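Local coordinates for amino acid ABC transporter, binding protein (Thermus thermophilus, PDB 3VV5) that binds the lysine analogue S-(2-aminoethyl)-L-cysteine as the solute-binding component of an amino acid ABC transporter, at residues T106-R109 and A110-V113; L228-A231 and L232-L236; L87-Q90 and L91-R95; A237-Q241 and D242-A246. One frame throughout, in Å; residues are numbered along the deposited sequence.

Contact 1 (T106-R109 and A110-V113); sequences TEER and ARAV. With SLZ (L-thialysine), chain C.
T106 and A110 open the short helix 107-112 of this type II periplasmic-binding-protein fold, with T106 as N-cap: its OG1 accepts from R109 N at 3.1 Å, while its carbonyl O takes A110 N in the first helical bond. E107 follows at the outer surface. With CG anti to the backbone N (chi1 171°) and the chain extended beyond it, its carboxylate reaches along the helix to R111, where OE2 and R111 NH2 form a salt bridge of 3.3 Å, the two planes turned 40° apart. The R111 chain bends at chi3 and folds back over the first turn, so that one guanidinium face lies over E107 O and the backbone of E108. E108 runs beside R111, its CG 3.6 Å from R111 NH1; the carboxylate stays farther off, and A112 N gives E108 O a weak bond. R109 leaves on another side of the helix, extended from CG to NE, into the ligand pocket. Its guanidinium meets the alpha-carboxylate of L-thialysine edge-on, the carboxylate carbon lying in the guanidinium plane. G104 O and G149 O also accept from its two terminal nitrogens, which fixes the rotation of the group, and T151 packs beside it. The fork is nearly straight: R109 NH1 donates to OXT of L-thialysine at 2.8 Å and 176°, and R109 NH2 to its O at 2.9 Å.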
# COMPACT_ATOMS: atom_id res chain seq x y z
N THR A 106 -4.17 11.29 -0.29
CA THR A 106 -3.73 12.55 -0.93
C THR A 106 -4.96 13.40 -1.27
O THR A 106 -6.08 12.87 -1.31
CB THR A 106 -2.95 12.29 -2.23
OG1 THR A 106 -3.84 11.77 -3.22
CG2 THR A 106 -1.80 11.30 -2.00
N GLU A 107 -4.77 14.69 -1.53
CA GLU A 107 -5.89 15.56 -1.88
C GLU A 107 -6.68 15.01 -3.06
O GLU A 107 -7.90 14.90 -2.99
CB GLU A 107 -5.43 16.99 -2.22
CG GLU A 107 -6.57 17.85 -2.81
CD GLU A 107 -6.15 19.28 -3.13
OE1 GLU A 107 -6.80 20.22 -2.62
OE2 GLU A 107 -5.18 19.47 -3.90
N GLU A 108 -5.97 14.68 -4.14
CA GLU A 108 -6.54 14.22 -5.41
C GLU A 108 -7.28 12.91 -5.28
O GLU A 108 -8.38 12.75 -5.84
CB GLU A 108 -5.43 14.10 -6.48
CG GLU A 108 -5.06 15.44 -7.12
CD GLU A 108 -3.55 15.71 -7.16
OE1 GLU A 108 -2.77 14.84 -7.63
OE2 GLU A 108 -3.14 16.82 -6.72
N ARG A 109 -6.68 11.96 -4.56
CA ARG A 109 -7.35 10.68 -4.35
C ARG A 109 -8.59 10.82 -3.45
O ARG A 109 -9.56 10.11 -3.67
CB ARG A 109 -6.40 9.65 -3.73
CG ARG A 109 -5.37 9.05 -4.67
CD ARG A 109 -4.33 8.28 -3.85
NE ARG A 109 -3.30 7.66 -4.68
CZ ARG A 109 -2.27 6.97 -4.20
NH1 ARG A 109 -2.14 6.80 -2.89
NH2 ARG A 109 -1.37 6.44 -5.03
N ALA A 110 -8.52 11.69 -2.44
CA ALA A 110 -9.63 11.90 -1.49
C ALA A 110 -10.88 12.51 -2.15
O ALA A 110 -12.00 12.33 -1.66
CB ALA A 110 -9.19 12.75 -0.32
N ARG A 111 -10.68 13.22 -3.25
CA ARG A 111 -11.78 13.63 -4.12
C ARG A 111 -12.39 12.44 -4.86
O ARG A 111 -13.62 12.27 -4.86
CB ARG A 111 -11.32 14.67 -5.13
CG ARG A 111 -10.80 15.93 -4.50
CD ARG A 111 -10.77 17.03 -5.55
NE ARG A 111 -9.56 17.85 -5.45
CZ ARG A 111 -8.48 17.66 -6.20
NH1 ARG A 111 -8.44 16.68 -7.10
NH2 ARG A 111 -7.42 18.45 -6.04
N ALA A 112 -11.53 11.62 -5.46
CA ALA A 112 -11.96 10.50 -6.28
C ALA A 112 -12.70 9.39 -5.51
O ALA A 112 -13.67 8.81 -6.02
CB ALA A 112 -10.75 9.91 -7.06
N VAL A 113 -12.23 9.08 -4.30
CA VAL A 113 -12.83 8.00 -3.50
C VAL A 113 -13.06 8.50 -2.08
O VAL A 113 -12.56 9.58 -1.71
CB VAL A 113 -11.93 6.70 -3.51
CG1 VAL A 113 -11.81 6.09 -4.93
CG2 VAL A 113 -10.56 6.97 -2.91
N SLZ C . 1.89 3.96 -0.71
CA SLZ C . 1.75 3.78 -2.17
CB SLZ C . 0.99 2.46 -2.49
SG SLZ C . 1.89 1.01 -3.14
CD SLZ C . 0.44 -0.10 -3.23
CE SLZ C . 0.64 -1.47 -3.89
NZ SLZ C . -0.34 -2.40 -3.32
C SLZ C . 0.86 4.93 -2.63
O SLZ C . 0.96 5.30 -3.81
OXT SLZ C . 0.09 5.42 -1.78

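Contact 2 (L228-A231 and L232-L236); sequences LLDA and LNRAL
The guanidinium of R234 lies with one face over A231, whose CA is 3.8 Å from R234 NH2 and whose CB is 3.9 Å from R234 NH1. At its edge, in plane, sits a water that accepts from R234 NH2 at 2.9 Å and donates to D230 OD2 at 2.8 Å. The carboxylate of D230 stands 82° to the guanidinium plane, and its OD2 stays 4.1 Å from R234 NH2, too far for direct pairing; the water joins the two charges instead. A bend at chi3 (67°) turns the R234 chain back along the helix to reach this place. The amide of N233 lies alongside L229, both pointing the same way, with ND2 3.9 Å from L229 CG; its OD1 accepts from N117 N, tying the helix to the loop after strand 113-115. On the inner side, L228 and L232 cross at a slant, L228 CD1 meeting L232 CG at 3.8 Å. These two leucines pack on V221 of strand 206-222, and L232 also on I69 of helix 61-72. Regular i to i+4 bonds run beneath, from L232 N to L228 O through A235 N to A231 O. Helix 226-242 thus sets leucines against the sheet and, on another side, where A231 and R234 also touch F29 of helix 29-35, a water-bridged pair of opposite charges whose attraction is probably weaker than direct contact would give.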
# COMPACT_ATOMS: atom_id res chain seq x y z
N LEU A 228 -21.11 1.86 3.50
CA LEU A 228 -19.95 0.98 3.69
C LEU A 228 -18.83 1.68 4.45
O LEU A 228 -18.22 1.06 5.32
CB LEU A 228 -19.44 0.40 2.36
CG LEU A 228 -18.31 -0.65 2.43
CD1 LEU A 228 -18.59 -1.76 3.44
CD2 LEU A 228 -18.06 -1.28 1.07
N LEU A 229 -18.57 2.95 4.12
CA LEU A 229 -17.57 3.75 4.84
C LEU A 229 -17.73 3.68 6.38
O LEU A 229 -16.76 3.41 7.12
CB LEU A 229 -17.57 5.22 4.35
CG LEU A 229 -16.43 6.13 4.85
CD1 LEU A 229 -15.06 5.66 4.33
CD2 LEU A 229 -16.68 7.56 4.46
N ASP A 230 -18.96 3.94 6.85
CA ASP A 230 -19.24 3.85 8.29
C ASP A 230 -18.92 2.44 8.83
O ASP A 230 -18.24 2.31 9.85
CB ASP A 230 -20.69 4.25 8.62
CG ASP A 230 -20.97 4.26 10.14
OD1 ASP A 230 -20.07 4.62 10.94
OD2 ASP A 230 -22.11 3.90 10.54
N ALA A 231 -19.38 1.40 8.14
CA ALA A 231 -19.13 0.02 8.60
C ALA A 231 -17.64 -0.33 8.66
O ALA A 231 -17.19 -0.95 9.61
CB ALA A 231 -19.87 -1.00 7.74
N LEU A 232 -16.87 0.10 7.65
CA LEU A 232 -15.45 -0.20 7.66
C LEU A 232 -14.74 0.57 8.77
O LEU A 232 -13.88 0.02 9.47
CB LEU A 232 -14.78 0.04 6.28
CG LEU A 232 -15.31 -0.84 5.14
CD1 LEU A 232 -14.73 -0.35 3.79
CD2 LEU A 232 -14.93 -2.29 5.35
N ASN A 233 -15.10 1.84 8.94
CA ASN A 233 -14.54 2.63 10.04
C ASN A 233 -14.84 2.02 11.40
O ASN A 233 -13.97 2.00 12.29
CB ASN A 233 -15.07 4.08 9.98
CG ASN A 233 -14.26 4.95 9.03
OD1 ASN A 233 -13.05 4.78 8.89
ND2 ASN A 233 -14.93 5.88 8.39
N ARG A 234 -16.07 1.55 11.57
CA ARG A 234 -16.48 0.96 12.83
C ARG A 234 -15.65 -0.30 13.14
O ARG A 234 -15.08 -0.42 14.23
CB ARG A 234 -17.98 0.64 12.83
CG ARG A 234 -18.40 -0.16 14.10
CD ARG A 234 -19.89 -0.52 14.17
NE ARG A 234 -20.29 -1.49 13.14
CZ ARG A 234 -20.95 -1.18 12.03
NH1 ARG A 234 -21.31 -2.13 11.17
NH2 ARG A 234 -21.27 0.09 11.77
N ALA A 235 -15.55 -1.22 12.19
CA ALA A 235 -14.77 -2.43 12.36
C ALA A 235 -13.29 -2.15 12.62
O ALA A 235 -12.69 -2.80 13.46
CB ALA A 235 -14.96 -3.40 11.16
N LEU A 236 -12.70 -1.17 11.92
CA LEU A 236 -11.30 -0.81 12.13
C LEU A 236 -11.07 -0.32 13.57
O LEU A 236 -10.16 -0.77 14.26
CB LEU A 236 -10.83 0.27 11.11
CG LEU A 236 -9.36 0.75 11.27
CD1 LEU A 236 -8.37 -0.37 11.05
CD2 LEU A 236 -9.01 1.95 10.33
O HOH W 1 -21.25 2.70 12.97

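Contact 3 (L87-Q90 and L91-R95); sequences LLIQ and LNQGR
Q90 O takes R95 N at 3.1 Å, and backbone hydrogen bonds of this kind do the larger share of the contact. Two regular helical bonds lead in, L91 N to L87 O at 3.0 Å and N92 N to L88 O at 3.1 Å. Then the helix winds down: Q93 N gives only weak bonds to I89 O and Q90 O before R95 N closes back. G94, with phi 89°, completes this Schellman motif. The aliphatic parts of Q90 and R95 pack side by side, R95 CB 4.0 Å from Q90 CB, with the amide and guanidinium planes 64° apart. Q93 CG rests on I89 O at 3.3 Å, and the Q93 and Q90 side chains cross at an angle, Q93 OE1 lying 4.1 Å from Q90 CG. Apolar contact is slight, L88 CD2 and L91 CD2 approaching to 4.5 Å; both leucines also pack on V113 and on A220 of strand 206-222, while L87 meets A101 and H103 of the ligand-binding region. N92 joins two further elements, its ND2 donating to A112 O at the end of helix 107-112 and its OD1 accepting from K223 N just after strand 206-222.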
# COMPACT_ATOMS: atom_id res chain seq x y z
N LEU A 87 -6.96 0.29 -9.46
CA LEU A 87 -7.81 -0.08 -8.31
C LEU A 87 -8.86 0.96 -7.94
O LEU A 87 -10.01 0.60 -7.75
CB LEU A 87 -6.97 -0.46 -7.06
CG LEU A 87 -6.23 -1.80 -7.07
CD1 LEU A 87 -5.30 -1.85 -5.87
CD2 LEU A 87 -7.19 -3.00 -7.08
N LEU A 88 -8.49 2.23 -7.83
CA LEU A 88 -9.47 3.25 -7.44
C LEU A 88 -10.55 3.44 -8.51
O LEU A 88 -11.73 3.58 -8.20
CB LEU A 88 -8.81 4.58 -7.07
CG LEU A 88 -7.82 4.50 -5.89
CD1 LEU A 88 -7.30 5.90 -5.55
CD2 LEU A 88 -8.44 3.80 -4.66
N ILE A 89 -10.13 3.40 -9.77
CA ILE A 89 -11.08 3.49 -10.89
C ILE A 89 -12.07 2.33 -10.87
O ILE A 89 -13.28 2.54 -10.93
CB ILE A 89 -10.34 3.63 -12.25
CG1 ILE A 89 -9.62 4.99 -12.24
CG2 ILE A 89 -11.33 3.56 -13.42
CD1 ILE A 89 -8.64 5.20 -13.37
N GLN A 90 -11.57 1.10 -10.74
CA GLN A 90 -12.46 -0.04 -10.72
C GLN A 90 -13.39 -0.07 -9.49
O GLN A 90 -14.49 -0.59 -9.58
CB GLN A 90 -11.71 -1.37 -10.85
CG GLN A 90 -11.09 -1.57 -12.25
CD GLN A 90 -11.21 -3.01 -12.77
OE1 GLN A 90 -11.33 -3.24 -13.97
NE2 GLN A 90 -11.19 -3.96 -11.87
N LEU A 91 -12.92 0.47 -8.37
CA LEU A 91 -13.72 0.58 -7.16
C LEU A 91 -14.93 1.46 -7.44
O LEU A 91 -16.06 1.09 -7.11
CB LEU A 91 -12.87 1.20 -6.03
CG LEU A 91 -13.56 1.67 -4.74
CD1 LEU A 91 -14.28 0.49 -4.05
CD2 LEU A 91 -12.56 2.32 -3.80
N ASN A 92 -14.68 2.60 -8.07
CA ASN A 92 -15.74 3.53 -8.45
C ASN A 92 -16.71 3.00 -9.50
O ASN A 92 -17.81 3.53 -9.64
CB ASN A 92 -15.16 4.87 -8.90
CG ASN A 92 -14.93 5.83 -7.73
OD1 ASN A 92 -15.76 5.93 -6.82
ND2 ASN A 92 -13.82 6.55 -7.77
N GLN A 93 -16.30 1.96 -10.23
CA GLN A 93 -17.16 1.29 -11.20
C GLN A 93 -17.94 0.15 -10.54
O GLN A 93 -18.82 -0.44 -11.15
CB GLN A 93 -16.33 0.75 -12.36
CG GLN A 93 -15.66 1.84 -13.16
CD GLN A 93 -14.84 1.30 -14.30
OE1 GLN A 93 -14.18 0.27 -14.16
NE2 GLN A 93 -14.87 1.99 -15.44
N GLY A 94 -17.60 -0.15 -9.29
CA GLY A 94 -18.33 -1.15 -8.53
C GLY A 94 -17.84 -2.58 -8.68
O GLY A 94 -18.54 -3.51 -8.32
N ARG A 95 -16.63 -2.76 -9.21
CA ARG A 95 -16.00 -4.08 -9.36
C ARG A 95 -15.74 -4.74 -7.99
O ARG A 95 -15.85 -5.96 -7.84
CB ARG A 95 -14.71 -3.97 -10.20
CG ARG A 95 -13.87 -5.27 -10.29
CD ARG A 95 -14.39 -6.23 -11.34
NE ARG A 95 -13.68 -7.51 -11.42
CZ ARG A 95 -12.55 -7.73 -12.09
NH1 ARG A 95 -11.94 -6.74 -12.73
NH2 ARG A 95 -12.01 -8.95 -12.11

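Contact 4 (A237-Q241 and D242-A246); sequences AELMQ and DGTYA
D242 turns the chain from helix 226-242 into helix 244-253 by an Asx turn, meeting E238 and L239 as it does so. Its N donates to E238 O at 3.0 Å, a regular helical bond. With chi1 at 75°, CG sits between the backbone N and the carbonyl carbon, which folds the carboxylate over the helix end and brings OD1 to T244 N at 2.9 Å, met nearly along the C-O axis. OD2 forms a salt bridge with R72 of helix 61-72, which probably helps keep the carboxylate charged beside the carbonyls of the helix end. G243, with positive phi, makes the bend and is the N-cap of the second helix. T244 points its CB toward the first helix; its methyl CG2 lies against the branched end of L239, 4.1 Å from CD1, and both residues pack on A68 of helix 61-72. Y245 N donates to L239 O at 2.9 Å from well above the carbonyl plane, 52° out of it. Its side chain, with CG anti to the backbone N (chi1 -177°), runs alongside M240, M240 CG touching Y245 CG at 3.8 Å. M240 SD stands over the ring face in a distant Met-aromatic contact, 5.1 Å from the centroid; the phenol OH is hydrogen-bonded to H119 O. At A246 a water stitches the corner together: it accepts from A246 N and donates to both L239 O and M240 O, at 2.8 Å to the latter.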
# COMPACT_ATOMS: atom_id res chain seq x y z
N ALA A 237 -11.93 0.59 14.02
CA ALA A 237 -11.84 1.12 15.37
C ALA A 237 -12.02 0.02 16.42
O ALA A 237 -11.30 -0.01 17.42
CB ALA A 237 -12.84 2.26 15.59
N GLU A 238 -12.94 -0.90 16.16
CA GLU A 238 -13.14 -2.08 17.03
C GLU A 238 -11.91 -3.00 17.08
O GLU A 238 -11.56 -3.52 18.16
CB GLU A 238 -14.41 -2.85 16.64
CG GLU A 238 -15.71 -2.08 17.04
CD GLU A 238 -17.01 -2.66 16.47
OE1 GLU A 238 -16.96 -3.51 15.57
OE2 GLU A 238 -18.11 -2.24 16.93
N LEU A 239 -11.25 -3.20 15.94
CA LEU A 239 -10.03 -4.03 15.89
C LEU A 239 -8.87 -3.40 16.64
O LEU A 239 -8.05 -4.11 17.25
CB LEU A 239 -9.59 -4.31 14.44
CG LEU A 239 -10.54 -5.01 13.47
CD1 LEU A 239 -9.80 -5.56 12.26
CD2 LEU A 239 -11.30 -6.09 14.12
N MET A 240 -8.78 -2.08 16.59
CA MET A 240 -7.73 -1.39 17.33
C MET A 240 -7.97 -1.47 18.84
O MET A 240 -7.02 -1.59 19.62
CB MET A 240 -7.62 0.05 16.86
CG MET A 240 -6.93 0.18 15.52
SD MET A 240 -6.90 1.90 15.01
CE MET A 240 -5.50 2.50 15.92
N GLN A 241 -9.23 -1.45 19.25
CA GLN A 241 -9.56 -1.52 20.68
C GLN A 241 -9.40 -2.94 21.27
O GLN A 241 -8.88 -3.10 22.37
CB GLN A 241 -10.98 -0.96 20.93
CG GLN A 241 -11.77 -1.68 22.05
CD GLN A 241 -12.79 -0.82 22.79
OE1 GLN A 241 -13.14 -1.12 23.93
NE2 GLN A 241 -13.27 0.25 22.15
N ASP A 242 -9.80 -3.96 20.52
CA ASP A 242 -9.93 -5.30 21.09
C ASP A 242 -8.66 -6.15 21.05
O ASP A 242 -8.66 -7.31 21.49
CB ASP A 242 -11.14 -6.04 20.50
CG ASP A 242 -10.91 -6.54 19.07
OD1 ASP A 242 -9.75 -6.52 18.58
OD2 ASP A 242 -11.91 -6.97 18.44
N GLY A 243 -7.58 -5.58 20.51
CA GLY A 243 -6.30 -6.28 20.47
C GLY A 243 -5.95 -6.93 19.14
O GLY A 243 -4.80 -7.31 18.92
N THR A 244 -6.94 -7.08 18.26
CA THR A 244 -6.72 -7.72 16.96
C THR A 244 -5.72 -6.94 16.12
O THR A 244 -4.81 -7.52 15.52
CB THR A 244 -8.05 -7.87 16.17
OG1 THR A 244 -8.81 -8.95 16.74
CG2 THR A 244 -7.76 -8.19 14.70
N TYR A 245 -5.89 -5.63 16.07
CA TYR A 245 -4.98 -4.81 15.25
C TYR A 245 -3.52 -4.97 15.72
O TYR A 245 -2.61 -5.18 14.90
CB TYR A 245 -5.39 -3.35 15.27
CG TYR A 245 -4.51 -2.52 14.38
CD1 TYR A 245 -3.24 -2.15 14.81
CD2 TYR A 245 -4.93 -2.12 13.10
CE1 TYR A 245 -2.39 -1.41 14.01
CE2 TYR A 245 -4.07 -1.35 12.28
CZ TYR A 245 -2.81 -1.01 12.76
OH TYR A 245 -1.91 -0.28 12.00
N ALA A 246 -3.31 -4.87 17.03
CA ALA A 246 -2.01 -5.07 17.65
C ALA A 246 -1.41 -6.42 17.28
O ALA A 246 -0.24 -6.47 16.91
CB ALA A 246 -2.10 -4.91 19.18
O HOH W 2 -5.48 -3.76 18.80

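How the contacts relate
All four contacts are local, within helices or at their ends. Contact 1 lies at the surface, yet it alone includes a residue that binds the ligand; the other three are partly buried. Contacts 1 and 3 belong to neighbouring short helices that touch through A112 with N92 and R109 with L88, so the helix carrying the ligand-binding arginine leans on the other. Contacts 2 and 4 follow one another on helix 226-242, their centres about 13 Å apart. Charge is handled differently in each: a direct salt bridge in contact 1, a water-bridged pair in contact 2, and in contact 4 an aspartate paired with helix 61-72. Contact 3 relies chiefly on backbone bonds.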